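PDB 4ABX: DNA repair protein RecN from Deinococcus radiodurans, which probably takes part in recombinational repair of damaged DNA as an ATP-binding, Smc-like protein, of which this chain is the coiled-coil domain. Local coordinates for residues A18-E23 with N139-T144; R77-G82 with Q91-L96; Q52-G57 with G108-V113; P31-G36 with E128-A133. All coordinates share one frame; numbering follows the deposited sequence.

Contact 1. Residues A18-E23 with N139-T144; sequences AFQVQE and NKYGPT
E23 meets Y141 and K140 with one carboxylate, each oxygen taking a different donor. The hydroxyl OH of Y141 donates to OE1 of E23 at a modelled 2.4 Å, so short that the exact length is doubtful. NZ of K140 forms a salt bridge with OE2 of E23 at 2.5 Å, approaching the syn lone pair, on the side of the other oxygen. The E23 chain is extended, its CG anti to the backbone N (chi1 -177°), and this carries the carboxylate straight out to the aromatic edge. There it stands almost upright to the ring, the two planes being 89° apart, while the lysine chain runs at about a right angle to the glutamate.

Helix 6-27 is thereby joined to the last turn of helix 121-141, in the part of the coiled-coil domain that holds the two chain ends; Y141 ends that helix, and G142 is the first residue to leave helical backbone angles.

Q20, one turn before E23, meets the same ring at its rim, with CG 3.5 Å from OH of Y141 and 3.8 Å from CE1 of Y141. CB of K140 lies 3.7 Å above the plane of the Y141 ring, over its centre, so the lysine stem covers one face. The ring also meets F151 of helix 145-169, with the planes at about 50°, and Q20 touches F151 too.

Contact 2. Residues R77-G82 with Q91-L96; sequences RALNAG and QLQNEL
L79 and Q93 form the tight part of this contact, where their side chains lie alongside one another, pointing opposite ways. CB of L79 is 3.9 Å from CG of Q93, and CD1 of L79 reaches 3.9 Å from the backbone CA of Q93, so the leucine lies along the root of the glutamine and against the helix that carries it. The same methyl, CD1 of L79, meets CD2 of L96 at 4.2 Å, one turn further on. Q93 keeps CG anti to the backbone N (chi1 -170°) and stays extended, which takes its amide past L79 to the facing helix; there NE2 donates to the carbonyl O of V76, giving a buried polar end a backbone partner.

The two segments belong to helix 68-83 and helix 87-115, an antiparallel helical hairpin at the end of the coiled coil far from the chain termini. Their local axes run 158° apart in direction and come within 9.9 Å. Helix 68-83 is kinked here: the N atoms of A81 and G82 lack a bond to the preceding turn.

Away from L79 and Q93 the contact thins out. At its edge the partly exposed side chain of N80 lies beside the end of Q93. On exposed Q91, NE2 donates to OE2 of E95 in a nearly straight bond of 3.3 Å (164°), within its own helix. The flank with L79 and L92 is not left to solvent, since A53 and L110 of the second subunit pack on these two leucines respectively.

Contact 3. Residues Q52-G57 with G108-V113; sequences QAAAGG and GELRDV
A54 and L110 hold most of the buried surface, 73 and 60 Å² of the 171 Å² total, and their CA atoms are 5.1 Å apart. A54 points its methyl toward the other helix. CB of A54 stands 3.5 Å from the carbonyl O of L110 and 3.8 Å from CG1 of V113, so this one small group meets both a backbone carbonyl and a branched side chain. The reverse approach is similar: CB of L110 lies 4.0 Å from the carbonyl O of A54. With so little side chain between them at the point of closest approach, the local axes come as near as 8.2 Å, at 146° between their directions.

G57 ranks third, with 20 Å² buried. Lacking a side chain, it presents bare backbone to the leucine, and CD1 of L110 lies 4.2 Å from backbone atom C of G57. With CG anti to its own carbonyl carbon (chi1 -70°), the branch of L110 is carried across the facing helix, CD1 toward G57 and CD2 4.4 Å from CB of A54. There is no hydrogen bond across these segments; the evidence is for close apolar packing of an antiparallel coiled coil.

Helix 33-63 and helix 87-115 are the partners joined here. Beyond the segments, L110 also touches V58, V113 touches I50, and R111 makes a salt bridge with D63, all three on helix 33-63. The second subunit closes in as well: its L92 packs on L110, its V89 on V113, and its A78 on A53.

Contact 4. Residues P31-G36 with E128-A133; sequences PGEEEG and EARLSA
R130 grips the carboxylate of E33 side-on with two nitrogens, one for each oxygen. NE of R130 donates to OE1 of E33 at 3.0 Å, nearly straight (167°); the oxygen lies in the guanidinium plane, although the donor sits 32° out of the carboxylate plane. NH2 of R130 reaches OE2 of E33 at 3.1 Å through the syn lone pair, and its link to OE1 is weak. The flat groups are twisted by 39°. With CG between the backbone N and the carbonyl carbon and the chain extended beyond it, E33 carries its carboxylate across to the guanidinium edge.

Both partners have further bonds, which would restrict their movement: OE2 of E33 accepts from the backbone N of D30, and NH1 of R130 donates to the carbonyl O of V27. The bridge therefore ties the turn between helix 6-27 and helix 33-63 to helix 121-141, within the coiled-coil arm.

Next outward, a water donates to OE2 of E34 at 2.9 Å and to the carbonyl O of L131 at 3.0 Å; OE2 of E34 also has a salt bridge with K138. Packing against leucines adjoins these bonds. L131 rests on L37 and L41 of helix 33-63, the R130 side chain touches L37, E33 and E34 lie against L134, and E34 also meets L145 of helix 145-169.

From the N terminus, helix 6-27 enters contact 1 at 18-23, and the chain returns to it only at 139-144, which makes this the outermost closure. The turn into helix 33-63 then opens contact 4, closed by helix 121-141; the centres of contacts 1 and 4 are about 15 Å apart. Further along helix 33-63, contact 3 is closed by helix 87-115, and inside it contact 2 joins helix 68-83 to the same returning helix, the centres of contacts 2 and 3 being about 28 Å apart. The four closures nest in the order 1, 4, 3, 2 without crossing, as expected for an elongated antiparallel arm. Contacts 2 and 3 also touch the second subunit.

Contact 1. Residues A18-E23 with N139-T144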
loop_
_atom_site.group_PDB
_atom_site.type_symbol
_atom_site.label_atom_id
_atom_site.label_comp_id
_atom_site.label_asym_id
_atom_site.label_seq_id
_atom_site.Cartn_x
_atom_site.Cartn_y
_atom_site.Cartn_z
ATOM N N ALA A 18 -57.830 -0.655 -28.641
ATOM C CA ALA A 18 -56.951 -0.172 -29.699
ATOM C C ALA A 18 -55.569 0.151 -29.136
ATOM O O ALA A 18 -54.553 -0.152 -29.758
ATOM C CB ALA A 18 -57.549 1.048 -30.384
ATOM N N PHE A 19 -55.544 0.760 -27.954
ATOM C CA PHE A 19 -54.295 1.140 -27.297
ATOM C C PHE A 19 -53.491 -0.088 -26.875
ATOM O O PHE A 19 -52.267 -0.130 -27.017
ATOM C CB PHE A 19 -54.586 2.020 -26.070
ATOM C CG PHE A 19 -53.393 2.233 -25.180
ATOM C CD1 PHE A 19 -53.046 1.286 -24.227
ATOM C CD2 PHE A 19 -52.616 3.375 -25.300
ATOM C CE1 PHE A 19 -51.945 1.474 -23.410
ATOM C CE2 PHE A 19 -51.515 3.572 -24.482
ATOM C CZ PHE A 19 -51.178 2.621 -23.537
ATOM N N GLN A 20 -54.185 -1.088 -26.352
ATOM C CA GLN A 20 -53.529 -2.315 -25.928
ATOM C C GLN A 20 -52.948 -3.089 -27.113
ATOM O O GLN A 20 -51.822 -3.585 -27.049
ATOM C CB GLN A 20 -54.494 -3.173 -25.111
ATOM C CG GLN A 20 -54.721 -2.625 -23.711
ATOM C CD GLN A 20 -55.871 -3.298 -22.979
ATOM O OE1 GLN A 20 -56.679 -4.005 -23.580
ATOM N NE2 GLN A 20 -55.944 -3.080 -21.669
ATOM N N VAL A 21 -53.708 -3.158 -28.199
ATOM C CA VAL A 21 -53.258 -3.819 -29.425
ATOM C C VAL A 21 -52.034 -3.125 -30.015
ATOM O O VAL A 21 -51.064 -3.778 -30.404
ATOM C CB VAL A 21 -54.388 -3.866 -30.478
ATOM C CG1 VAL A 21 -53.841 -4.225 -31.858
ATOM C CG2 VAL A 21 -55.481 -4.843 -30.042
ATOM N N GLN A 22 -52.083 -1.797 -30.071
ATOM C CA GLN A 22 -50.955 -1.010 -30.551
ATOM C C GLN A 22 -49.713 -1.256 -29.696
ATOM O O GLN A 22 -48.624 -1.476 -30.231
ATOM C CB GLN A 22 -51.301 0.482 -30.554
ATOM C CG GLN A 22 -50.220 1.375 -31.143
ATOM C CD GLN A 22 -50.615 2.847 -31.159
ATOM O OE1 GLN A 22 -51.516 3.274 -30.430
ATOM N NE2 GLN A 22 -49.944 3.629 -31.999
ATOM N N GLU A 23 -49.874 -1.217 -28.373
ATOM C CA GLU A 23 -48.732 -1.393 -27.470
ATOM C C GLU A 23 -48.006 -2.708 -27.718
ATOM O O GLU A 23 -46.781 -2.743 -27.837
ATOM C CB GLU A 23 -49.149 -1.308 -25.995
ATOM C CG GLU A 23 -47.960 -1.424 -25.047
ATOM C CD GLU A 23 -48.333 -1.289 -23.577
ATOM O OE1 GLU A 23 -49.491 -1.581 -23.211
ATOM O OE2 GLU A 23 -47.454 -0.891 -22.784
ATOM N N ASN A 139 -45.827 -7.781 -17.534
ATOM C CA ASN A 139 -46.400 -7.184 -16.325
ATOM C C ASN A 139 -47.844 -6.692 -16.502
ATOM O O ASN A 139 -48.581 -6.534 -15.522
ATOM C CB ASN A 139 -45.520 -6.038 -15.814
ATOM C CG ASN A 139 -44.243 -6.533 -15.137
ATOM O OD1 ASN A 139 -44.162 -7.682 -14.697
ATOM N ND2 ASN A 139 -43.241 -5.663 -15.051
ATOM N N LYS A 140 -48.241 -6.446 -17.746
ATOM C CA LYS A 140 -49.603 -6.002 -18.042
ATOM C C LYS A 140 -50.470 -7.121 -18.622
ATOM O O LYS A 140 -51.643 -7.248 -18.278
ATOM C CB LYS A 140 -49.585 -4.824 -19.024
ATOM C CG LYS A 140 -48.750 -3.629 -18.581
ATOM C CD LYS A 140 -48.747 -2.541 -19.657
ATOM C CE LYS A 140 -47.850 -1.373 -19.269
ATOM N NZ LYS A 140 -47.787 -0.346 -20.341
ATOM N N TYR A 141 -49.883 -7.929 -19.499
ATOM C CA TYR A 141 -50.644 -8.870 -20.308
ATOM C C TYR A 141 -50.198 -10.322 -20.153
ATOM O O TYR A 141 -50.705 -11.202 -20.857
ATOM C CB TYR A 141 -50.530 -8.488 -21.789
ATOM C CG TYR A 141 -50.742 -7.025 -22.090
ATOM C CD1 TYR A 141 -51.996 -6.445 -21.951
ATOM C CD2 TYR A 141 -49.696 -6.231 -22.542
ATOM C CE1 TYR A 141 -52.200 -5.110 -22.234
ATOM C CE2 TYR A 141 -49.895 -4.891 -22.836
ATOM C CZ TYR A 141 -51.149 -4.335 -22.672
ATOM O OH TYR A 141 -51.359 -3.006 -22.950
ATOM N N GLY A 142 -49.256 -10.564 -19.238
ATOM C CA GLY A 142 -48.577 -11.851 -19.114
ATOM C C GLY A 142 -49.401 -12.950 -18.477
ATOM O O GLY A 142 -50.626 -12.929 -18.587
ATOM N N PRO A 143 -48.751 -13.896 -17.763
ATOM C CA PRO A 143 -47.350 -13.966 -17.306
ATOM C C PRO A 143 -46.282 -14.207 -18.380
ATOM O O PRO A 143 -45.187 -13.658 -18.266
ATOM C CB PRO A 143 -47.345 -15.153 -16.326
ATOM C CG PRO A 143 -48.787 -15.565 -16.148
ATOM C CD PRO A 143 -49.516 -15.087 -17.356
ATOM N N THR A 144 -46.569 -15.030 -19.382
ATOM C CA THR A 144 -45.565 -15.374 -20.388
ATOM C C THR A 144 -45.819 -14.615 -21.685
ATOM O O THR A 144 -46.892 -14.044 -21.866
ATOM C CB THR A 144 -45.568 -16.883 -20.694
ATOM O OG1 THR A 144 -46.797 -17.231 -21.342
ATOM C CG2 THR A 144 -45.426 -17.695 -19.407
#

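Contact 2. Residues R77-G82 with Q91-L96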
loop_
_atom_site.group_PDB
_atom_site.type_symbol
_atom_site.label_atom_id
_atom_site.label_comp_id
_atom_site.label_asym_id
_atom_site.label_seq_id
_atom_site.Cartn_x
_atom_site.Cartn_y
_atom_site.Cartn_z
ATOM N N ARG A 77 12.913 1.465 -0.028
ATOM C CA ARG A 77 13.800 2.586 0.264
ATOM C C ARG A 77 14.049 2.754 1.770
ATOM O O ARG A 77 15.159 3.076 2.190
ATOM C CB ARG A 77 13.268 3.877 -0.364
ATOM C CG ARG A 77 13.337 3.868 -1.889
ATOM C CD ARG A 77 12.996 5.225 -2.490
ATOM N NE ARG A 77 11.588 5.566 -2.311
ATOM C CZ ARG A 77 10.622 5.233 -3.162
ATOM N NH1 ARG A 77 10.910 4.546 -4.261
ATOM N NH2 ARG A 77 9.367 5.588 -2.916
ATOM N N ALA A 78 13.019 2.519 2.573
ATOM C CA ALA A 78 13.150 2.581 4.027
ATOM C C ALA A 78 14.196 1.592 4.543
ATOM O O ALA A 78 14.834 1.826 5.567
ATOM C CB ALA A 78 11.802 2.328 4.690
ATOM N N LEU A 79 14.374 0.486 3.827
ATOM C CA LEU A 79 15.331 -0.539 4.231
ATOM C C LEU A 79 16.784 -0.217 3.857
ATOM O O LEU A 79 17.710 -0.840 4.379
ATOM C CB LEU A 79 14.929 -1.899 3.650
ATOM C CG LEU A 79 13.593 -2.439 4.158
ATOM C CD1 LEU A 79 13.360 -3.847 3.641
ATOM C CD2 LEU A 79 13.564 -2.411 5.682
ATOM N N ASN A 80 16.983 0.752 2.966
ATOM C CA ASN A 80 18.329 1.097 2.492
ATOM C C ASN A 80 19.376 1.234 3.598
ATOM O O ASN A 80 20.435 0.608 3.542
ATOM C CB ASN A 80 18.310 2.386 1.656
ATOM C CG ASN A 80 17.939 2.140 0.204
ATOM O OD1 ASN A 80 17.420 3.030 -0.474
ATOM N ND2 ASN A 80 18.202 0.931 -0.281
ATOM N N ALA A 81 19.082 2.060 4.598
ATOM C CA ALA A 81 20.066 2.376 5.632
ATOM C C ALA A 81 20.397 1.151 6.478
ATOM O O ALA A 81 21.533 0.976 6.919
ATOM C CB ALA A 81 19.573 3.527 6.514
ATOM N N GLY A 82 19.402 0.296 6.693
ATOM C CA GLY A 82 19.613 -0.916 7.459
ATOM C C GLY A 82 20.372 -1.968 6.674
ATOM O O GLY A 82 21.198 -2.706 7.233
ATOM N N GLN A 91 19.029 -9.071 2.782
ATOM C CA GLN A 91 18.345 -10.190 2.135
ATOM C C GLN A 91 16.833 -9.969 2.014
ATOM O O GLN A 91 16.255 -10.171 0.946
ATOM C CB GLN A 91 18.625 -11.504 2.866
ATOM C CG GLN A 91 17.932 -12.703 2.238
ATOM C CD GLN A 91 18.484 -14.024 2.735
ATOM O OE1 GLN A 91 19.628 -14.100 3.192
ATOM N NE2 GLN A 91 17.673 -15.074 2.650
ATOM N N LEU A 92 16.199 -9.562 3.111
ATOM C CA LEU A 92 14.772 -9.267 3.100
ATOM C C LEU A 92 14.437 -8.161 2.099
ATOM O O LEU A 92 13.407 -8.214 1.430
ATOM C CB LEU A 92 14.287 -8.875 4.498
ATOM C CG LEU A 92 14.298 -9.972 5.558
ATOM C CD1 LEU A 92 14.161 -9.372 6.960
ATOM C CD2 LEU A 92 13.200 -10.998 5.285
ATOM N N GLN A 93 15.309 -7.162 1.995
ATOM C CA GLN A 93 15.113 -6.089 1.022
ATOM C C GLN A 93 15.104 -6.636 -0.401
ATOM O O GLN A 93 14.281 -6.232 -1.232
ATOM C CB GLN A 93 16.195 -5.011 1.147
ATOM C CG GLN A 93 15.893 -3.758 0.320
ATOM C CD GLN A 93 17.086 -2.832 0.183
ATOM O OE1 GLN A 93 18.230 -3.276 0.156
ATOM N NE2 GLN A 93 16.819 -1.533 0.099
ATOM N N ASN A 94 16.026 -7.551 -0.684
ATOM C CA ASN A 94 16.086 -8.187 -1.996
ATOM C C ASN A 94 14.854 -9.044 -2.282
ATOM O O ASN A 94 14.314 -9.016 -3.385
ATOM C CB ASN A 94 17.368 -9.008 -2.145
ATOM C CG ASN A 94 18.592 -8.142 -2.394
ATOM O OD1 ASN A 94 19.685 -8.441 -1.913
ATOM N ND2 ASN A 94 18.415 -7.068 -3.157
ATOM N N GLU A 95 14.401 -9.795 -1.285
ATOM C CA GLU A 95 13.152 -10.534 -1.409
ATOM C C GLU A 95 11.967 -9.596 -1.651
ATOM O O GLU A 95 11.024 -9.945 -2.369
ATOM C CB GLU A 95 12.915 -11.407 -0.170
ATOM C CG GLU A 95 13.883 -12.576 -0.076
ATOM C CD GLU A 95 13.856 -13.265 1.275
ATOM O OE1 GLU A 95 12.949 -12.971 2.081
ATOM O OE2 GLU A 95 14.751 -14.101 1.532
ATOM N N LEU A 96 12.022 -8.403 -1.059
ATOM C CA LEU A 96 10.950 -7.425 -1.212
ATOM C C LEU A 96 10.936 -6.831 -2.628
ATOM O O LEU A 96 9.869 -6.609 -3.206
ATOM C CB LEU A 96 11.048 -6.325 -0.149
ATOM C CG LEU A 96 9.855 -5.370 -0.047
ATOM C CD1 LEU A 96 8.555 -6.144 0.192
ATOM C CD2 LEU A 96 10.078 -4.338 1.059
#

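Contact 3. Residues Q52-G57 with G108-V113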
loop_
_atom_site.group_PDB
_atom_site.type_symbol
_atom_site.label_atom_id
_atom_site.label_comp_id
_atom_site.label_asym_id
_atom_site.label_seq_id
_atom_site.Cartn_x
_atom_site.Cartn_y
_atom_site.Cartn_z
ATOM N N GLN A 52 -14.009 -5.248 -15.511
ATOM C CA GLN A 52 -14.097 -4.380 -14.341
ATOM C C GLN A 52 -13.180 -4.904 -13.233
ATOM O O GLN A 52 -12.569 -4.131 -12.493
ATOM C CB GLN A 52 -15.548 -4.323 -13.859
ATOM C CG GLN A 52 -15.874 -3.191 -12.906
ATOM C CD GLN A 52 -17.370 -3.073 -12.652
ATOM O OE1 GLN A 52 -17.947 -1.989 -12.761
ATOM N NE2 GLN A 52 -18.007 -4.194 -12.318
ATOM N N ALA A 53 -13.087 -6.224 -13.114
ATOM C CA ALA A 53 -12.203 -6.828 -12.111
ATOM C C ALA A 53 -10.743 -6.492 -12.414
ATOM O O ALA A 53 -9.995 -6.086 -11.530
ATOM C CB ALA A 53 -12.398 -8.338 -12.065
ATOM N N ALA A 54 -10.345 -6.668 -13.670
ATOM C CA ALA A 54 -8.980 -6.356 -14.090
ATOM C C ALA A 54 -8.653 -4.869 -13.958
ATOM O O ALA A 54 -7.520 -4.508 -13.624
ATOM C CB ALA A 54 -8.732 -6.836 -15.517
ATOM N N ALA A 55 -9.634 -4.009 -14.219
ATOM C CA ALA A 55 -9.433 -2.567 -14.064
ATOM C C ALA A 55 -9.221 -2.180 -12.597
ATOM O O ALA A 55 -8.335 -1.388 -12.271
ATOM C CB ALA A 55 -10.599 -1.792 -14.655
ATOM N N GLY A 56 -10.045 -2.740 -11.718
ATOM C CA GLY A 56 -9.929 -2.476 -10.296
ATOM C C GLY A 56 -8.584 -2.916 -9.746
ATOM O O GLY A 56 -7.967 -2.203 -8.959
ATOM N N GLY A 57 -8.129 -4.091 -10.168
ATOM C CA GLY A 57 -6.846 -4.612 -9.735
ATOM C C GLY A 57 -5.685 -3.732 -10.157
ATOM O O GLY A 57 -4.766 -3.479 -9.379
ATOM N N GLY A 108 0.576 -5.658 -14.924
ATOM C CA GLY A 108 0.729 -5.617 -16.371
ATOM C C GLY A 108 -0.175 -6.594 -17.107
ATOM O O GLY A 108 -0.794 -6.246 -18.117
ATOM N N GLU A 109 -0.256 -7.823 -16.606
ATOM C CA GLU A 109 -1.112 -8.833 -17.223
ATOM C C GLU A 109 -2.586 -8.463 -17.089
ATOM O O GLU A 109 -3.387 -8.675 -18.012
ATOM C CB GLU A 109 -0.861 -10.207 -16.613
ATOM C CG GLU A 109 -0.434 -11.256 -17.628
ATOM C CD GLU A 109 1.070 -11.361 -17.747
ATOM O OE1 GLU A 109 1.707 -11.793 -16.766
ATOM O OE2 GLU A 109 1.614 -11.007 -18.813
ATOM N N LEU A 110 -2.941 -7.916 -15.932
ATOM C CA LEU A 110 -4.298 -7.438 -15.704
ATOM C C LEU A 110 -4.664 -6.347 -16.702
ATOM O O LEU A 110 -5.769 -6.337 -17.245
ATOM C CB LEU A 110 -4.450 -6.923 -14.273
ATOM C CG LEU A 110 -4.418 -8.000 -13.186
ATOM C CD1 LEU A 110 -4.428 -7.370 -11.795
ATOM C CD2 LEU A 110 -5.581 -8.978 -13.354
ATOM N N ARG A 111 -3.738 -5.423 -16.933
ATOM C CA ARG A 111 -3.972 -4.350 -17.891
ATOM C C ARG A 111 -4.228 -4.937 -19.274
ATOM O O ARG A 111 -5.058 -4.432 -20.025
ATOM C CB ARG A 111 -2.780 -3.392 -17.928
ATOM C CG ARG A 111 -3.098 -2.032 -18.523
ATOM C CD ARG A 111 -1.841 -1.190 -18.680
ATOM N NE ARG A 111 -1.018 -1.174 -17.471
ATOM C CZ ARG A 111 -1.198 -0.337 -16.453
ATOM N NH1 ARG A 111 -2.179 0.554 -16.490
ATOM N NH2 ARG A 111 -0.398 -0.393 -15.397
ATOM N N ASP A 112 -3.510 -6.009 -19.604
ATOM C CA ASP A 112 -3.720 -6.719 -20.863
ATOM C C ASP A 112 -5.113 -7.340 -20.932
ATOM O O ASP A 112 -5.749 -7.323 -21.984
ATOM C CB ASP A 112 -2.653 -7.798 -21.072
ATOM C CG ASP A 112 -1.306 -7.222 -21.465
ATOM O OD1 ASP A 112 -1.253 -6.035 -21.853
ATOM O OD2 ASP A 112 -0.298 -7.958 -21.393
ATOM N N VAL A 113 -5.582 -7.894 -19.816
ATOM C CA VAL A 113 -6.924 -8.474 -19.778
ATOM C C VAL A 113 -7.957 -7.405 -20.109
ATOM O O VAL A 113 -8.832 -7.613 -20.945
ATOM C CB VAL A 113 -7.262 -9.086 -18.401
ATOM C CG1 VAL A 113 -8.755 -9.451 -18.324
ATOM C CG2 VAL A 113 -6.390 -10.299 -18.117
#

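Contact 4. Residues P31-G36 with E128-A133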
loop_
_atom_site.group_PDB
_atom_site.type_symbol
_atom_site.label_atom_id
_atom_site.label_comp_id
_atom_site.label_asym_id
_atom_site.label_seq_id
_atom_site.Cartn_x
_atom_site.Cartn_y
_atom_site.Cartn_z
ATOM N N PRO A 31 -42.605 -15.229 -28.717
ATOM C CA PRO A 31 -42.441 -16.230 -27.660
ATOM C C PRO A 31 -41.223 -17.109 -27.922
ATOM O O PRO A 31 -41.030 -17.585 -29.040
ATOM C CB PRO A 31 -43.730 -17.043 -27.748
ATOM C CG PRO A 31 -44.742 -16.070 -28.289
ATOM C CD PRO A 31 -43.976 -15.211 -29.261
ATOM N N GLY A 32 -40.395 -17.300 -26.902
ATOM C CA GLY A 32 -39.174 -18.071 -27.061
ATOM C C GLY A 32 -37.905 -17.236 -27.154
ATOM O O GLY A 32 -36.822 -17.711 -26.810
ATOM N N GLU A 33 -38.031 -15.989 -27.606
ATOM C CA GLU A 33 -36.859 -15.137 -27.826
ATOM C C GLU A 33 -36.073 -14.847 -26.544
ATOM O O GLU A 33 -34.903 -14.467 -26.604
ATOM C CB GLU A 33 -37.254 -13.820 -28.507
ATOM C CG GLU A 33 -37.994 -12.824 -27.595
ATOM C CD GLU A 33 -38.295 -11.500 -28.293
ATOM O OE1 GLU A 33 -37.339 -10.761 -28.608
ATOM O OE2 GLU A 33 -39.485 -11.201 -28.535
ATOM N N GLU A 34 -36.711 -15.020 -25.390
ATOM C CA GLU A 34 -36.066 -14.685 -24.120
ATOM C C GLU A 34 -34.928 -15.628 -23.758
ATOM O O GLU A 34 -34.033 -15.254 -22.988
ATOM C CB GLU A 34 -37.088 -14.622 -22.981
ATOM C CG GLU A 34 -38.012 -13.419 -23.054
ATOM C CD GLU A 34 -39.171 -13.504 -22.077
ATOM O OE1 GLU A 34 -39.862 -14.546 -22.050
ATOM O OE2 GLU A 34 -39.388 -12.524 -21.334
ATOM N N GLU A 35 -34.960 -16.846 -24.305
ATOM C CA GLU A 35 -33.894 -17.814 -24.058
ATOM C C GLU A 35 -32.552 -17.302 -24.569
ATOM O O GLU A 35 -31.556 -17.303 -23.842
ATOM C CB GLU A 35 -34.196 -19.171 -24.702
ATOM C CG GLU A 35 -33.078 -20.184 -24.462
ATOM C CD GLU A 35 -33.204 -21.436 -25.314
ATOM O OE1 GLU A 35 -34.083 -21.474 -26.202
ATOM O OE2 GLU A 35 -32.415 -22.380 -25.094
ATOM N N GLY A 36 -32.532 -16.882 -25.831
ATOM C CA GLY A 36 -31.337 -16.314 -26.429
ATOM C C GLY A 36 -30.902 -15.031 -25.741
ATOM O O GLY A 36 -29.715 -14.829 -25.483
ATOM N N GLU A 128 -30.502 -5.677 -22.640
ATOM C CA GLU A 128 -31.291 -5.288 -21.481
ATOM C C GLU A 128 -32.543 -4.515 -21.891
ATOM O O GLU A 128 -33.614 -4.714 -21.323
ATOM C CB GLU A 128 -30.449 -4.465 -20.496
ATOM C CG GLU A 128 -29.259 -5.222 -19.912
ATOM C CD GLU A 128 -28.644 -4.515 -18.715
ATOM O OE1 GLU A 128 -29.312 -4.429 -17.661
ATOM O OE2 GLU A 128 -27.489 -4.049 -18.828
ATOM N N ALA A 129 -32.398 -3.634 -22.876
ATOM C CA ALA A 129 -33.522 -2.845 -23.365
ATOM C C ALA A 129 -34.633 -3.730 -23.940
ATOM O O ALA A 129 -35.816 -3.455 -23.736
ATOM C CB ALA A 129 -33.054 -1.830 -24.399
ATOM N N ARG A 130 -34.258 -4.789 -24.653
ATOM C CA ARG A 130 -35.249 -5.713 -25.204
ATOM C C ARG A 130 -35.946 -6.481 -24.086
ATOM O O ARG A 130 -37.169 -6.624 -24.085
ATOM C CB ARG A 130 -34.607 -6.698 -26.192
ATOM C CG ARG A 130 -35.603 -7.662 -26.860
ATOM C CD ARG A 130 -36.608 -6.918 -27.754
ATOM N NE ARG A 130 -37.591 -7.814 -28.368
ATOM C CZ ARG A 130 -38.699 -7.402 -28.980
ATOM N NH1 ARG A 130 -38.973 -6.104 -29.057
ATOM N NH2 ARG A 130 -39.538 -8.283 -29.510
ATOM N N LEU A 131 -35.156 -6.976 -23.139
ATOM C CA LEU A 131 -35.684 -7.724 -22.003
ATOM C C LEU A 131 -36.616 -6.858 -21.162
ATOM O O LEU A 131 -37.630 -7.330 -20.641
ATOM C CB LEU A 131 -34.534 -8.256 -21.142
ATOM C CG LEU A 131 -33.753 -9.415 -21.759
ATOM C CD1 LEU A 131 -32.487 -9.724 -20.958
ATOM C CD2 LEU A 131 -34.650 -10.639 -21.869
ATOM N N SER A 132 -36.259 -5.589 -21.022
ATOM C CA SER A 132 -37.082 -4.646 -20.278
ATOM C C SER A 132 -38.405 -4.401 -20.992
ATOM O O SER A 132 -39.446 -4.290 -20.347
ATOM C CB SER A 132 -36.354 -3.316 -20.089
ATOM O OG SER A 132 -37.217 -2.360 -19.499
ATOM N N ALA A 133 -38.360 -4.314 -22.319
ATOM C CA ALA A 133 -39.575 -4.080 -23.095
ATOM C C ALA A 133 -40.504 -5.284 -22.989
ATOM O O ALA A 133 -41.717 -5.132 -22.842
ATOM C CB ALA A 133 -39.243 -3.770 -24.553
HETATM O O HOH W 1 -38.098 -10.287 -20.111
#